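Local coordinates for CADD-like protein of unknown function (Nostoc punctiforme, PDB 3B5O) that is of unknown function but resembles the CADD proteins and is probably an oxidoreductase of the helical heme-oxygenase-like superfamily, at residues T97-A100 with D101-E105. Numbering follows the deposited sequence.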
ATOM      1  N   THR A  97      -5.609  12.510  -3.057  1.00 19.01           N
ATOM      2  CA  THR A  97      -6.684  13.336  -3.566  1.00 19.53           C
ATOM      3  C   THR A  97      -7.125  12.918  -4.959  1.00 19.23           C
ATOM      4  O   THR A  97      -8.333  12.921  -5.235  1.00 21.89           O
ATOM      5  CB  THR A  97      -6.275  14.804  -3.508  1.00 19.12           C
ATOM      6  OG1 THR A  97      -6.231  15.177  -2.133  1.00 20.65           O
ATOM      7  CG2 THR A  97      -7.287  15.684  -4.251  1.00 21.54           C
ATOM      8  N   LEU A  98      -6.178  12.545  -5.813  1.00 19.74           N
ATOM      9  CA  LEU A  98      -6.530  12.064  -7.161  1.00 20.04           C
ATOM     10  C   LEU A  98      -7.441  10.842  -7.068  1.00 20.94           C
ATOM     11  O   LEU A  98      -8.435  10.738  -7.769  1.00 22.43           O
ATOM     12  CB  LEU A  98      -5.289  11.753  -7.980  1.00 21.57           C
ATOM     13  CG  LEU A  98      -4.410  12.942  -8.370  1.00 23.04           C
ATOM     14  CD1 LEU A  98      -3.115  12.462  -9.008  1.00 27.52           C
ATOM     15  CD2 LEU A  98      -5.157  13.903  -9.326  1.00 26.16           C
ATOM     16  N   LEU A  99      -7.092   9.909  -6.197  1.00 20.34           N
ATOM     17  CA  LEU A  99      -7.941   8.749  -5.991  1.00 20.65           C
ATOM     18  C   LEU A  99      -9.302   9.132  -5.422  1.00 20.80           C
ATOM     19  O   LEU A  99     -10.351   8.718  -5.942  1.00 21.86           O
ATOM     20  CB  LEU A  99      -7.242   7.734  -5.069  1.00 20.47           C
ATOM     21  CG  LEU A  99      -8.053   6.501  -4.689  1.00 21.79           C
ATOM     22  CD1 LEU A  99      -8.397   5.674  -5.932  1.00 23.45           C
ATOM     23  CD2 LEU A  99      -7.259   5.657  -3.671  1.00 23.54           C
ATOM     24  N   ALA A 100      -9.311   9.941  -4.362  1.00 21.19           N
ATOM     25  CA  ALA A 100     -10.552  10.286  -3.696  1.00 21.10           C
ATOM     26  C   ALA A 100     -11.474  11.068  -4.632  1.00 22.48           C
ATOM     27  O   ALA A 100     -12.677  10.787  -4.711  1.00 23.42           O
ATOM     28  CB  ALA A 100     -10.278  11.090  -2.410  1.00 22.97           C
ATOM     29  N   ASP A 101     -10.908  12.047  -5.331  1.00 23.34           N
ATOM     30  CA  ASP A 101     -11.697  12.868  -6.250  1.00 23.97           C
ATOM     31  C   ASP A 101     -12.226  12.019  -7.399  1.00 24.25           C
ATOM     32  O   ASP A 101     -13.356  12.214  -7.849  1.00 26.22           O
ATOM     33  CB  ASP A 101     -10.870  14.034  -6.807  1.00 24.44           C
ATOM     34  CG  ASP A 101     -10.755  15.197  -5.847  1.00 26.75           C
ATOM     35  OD1 ASP A 101     -11.355  15.161  -4.750  1.00 29.43           O
ATOM     36  OD2 ASP A 101     -10.065  16.166  -6.235  1.00 30.12           O
ATOM     37  N   GLY A 102     -11.407  11.087  -7.876  1.00 23.15           N
ATOM     38  CA  GLY A 102     -11.806  10.194  -8.952  1.00 24.05           C
ATOM     39  C   GLY A 102     -12.949   9.289  -8.558  1.00 24.49           C
ATOM     40  O   GLY A 102     -13.878   9.073  -9.364  1.00 25.72           O
ATOM     41  N   LEU A 103     -12.909   8.742  -7.339  1.00 24.52           N
ATOM     42  CA  LEU A 103     -13.999   7.902  -6.841  1.00 24.58           C
ATOM     43  C   LEU A 103     -15.295   8.687  -6.687  1.00 27.40           C
ATOM     44  O   LEU A 103     -16.371   8.182  -7.004  1.00 27.25           O
ATOM     45  CB  LEU A 103     -13.628   7.202  -5.519  1.00 23.76           C
ATOM     46  CG  LEU A 103     -12.500   6.168  -5.596  1.00 23.88           C
ATOM     47  CD1 LEU A 103     -12.056   5.756  -4.180  1.00 25.92           C
ATOM     48  CD2 LEU A 103     -12.896   4.916  -6.437  1.00 25.12           C
ATOM     49  N   GLU A 104     -15.181   9.925  -6.221  0.50 27.44           N
ATOM     50  CA  GLU A 104     -16.347  10.776  -6.032  0.50 30.07           C
ATOM     51  C   GLU A 104     -16.958  11.182  -7.376  0.50 28.68           C
ATOM     52  O   GLU A 104     -18.169  11.081  -7.558  0.50 30.90           O
ATOM     53  CB  GLU A 104     -15.975  11.990  -5.161  0.50 30.84           C
ATOM     54  CG  GLU A 104     -15.720  11.583  -3.706  0.50 33.33           C
ATOM     55  CD  GLU A 104     -15.201  12.698  -2.807  0.50 34.96           C
ATOM     56  OE1 GLU A 104     -15.105  13.856  -3.268  0.50 41.47           O
ATOM     57  OE2 GLU A 104     -14.891  12.399  -1.629  0.50 35.84           O
ATOM     58  N   GLU A 105     -16.117  11.596  -8.320  1.00 28.74           N
ATOM     59  CA  GLU A 105     -16.572  12.046  -9.654  1.00 29.73           C
ATOM     60  C   GLU A 105     -17.157  10.891 -10.455  1.00 30.30           C
ATOM     61  O   GLU A 105     -18.196  11.031 -11.108  1.00 32.24           O
ATOM     62  CB  GLU A 105     -15.416  12.661 -10.448  1.00 30.12           C
ATOM     63  CG  GLU A 105     -15.793  13.113 -11.867  1.00 32.68           C
ATOM     64  CD  GLU A 105     -14.590  13.456 -12.730  1.00 37.26           C
ATOM     65  OE1 GLU A 105     -13.497  13.737 -12.180  1.00 47.15           O
ATOM     66  OE2 GLU A 105     -14.731  13.434 -13.975  1.00 45.03           O
TER
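L99 and L103, one helical turn apart, make the apolar side of this contact: their side chains run alongside each other, and CD1 of L99 lies 4.1 Å from CD1 of L103. The two leucines reach this pairing by different first torsions. In L99, CG is anti to the backbone N (chi1 176°), which carries its branch toward the next turn, whereas L103 keeps CG beside its own N (chi1 -66°), with CG 3.4 Å from L99 O. L99 O also accepts L103 N at 2.9 Å, in a nearly straight bond (N-H...O 161°). Both residues are buried, L99 against Y48 and L103 against M45 of helix 38-68, with V111 also touching L103 and A100. With an alanine at L103, L99 CD1 would probably lose its intrahelical mate, and a gap would be likely to open beside M45 and V111. The backbone bonds, G102 N to L98 O among them, follow the i to i+4 alpha-helical pattern, and the leucine face of helix 95-107 lies against helix 38-68. The opposite character appears at T97 and D101, partly exposed and exposed, where CG2 of T97 meets OD2 of D101 at 3.4 Å, a methyl-to-carboxylate contact without a hydrogen bond. Here the firm link is backbone: D101 N donates to T97 O at 2.7 Å. Further along, E104 N donates to A100 O at 3.0 Å.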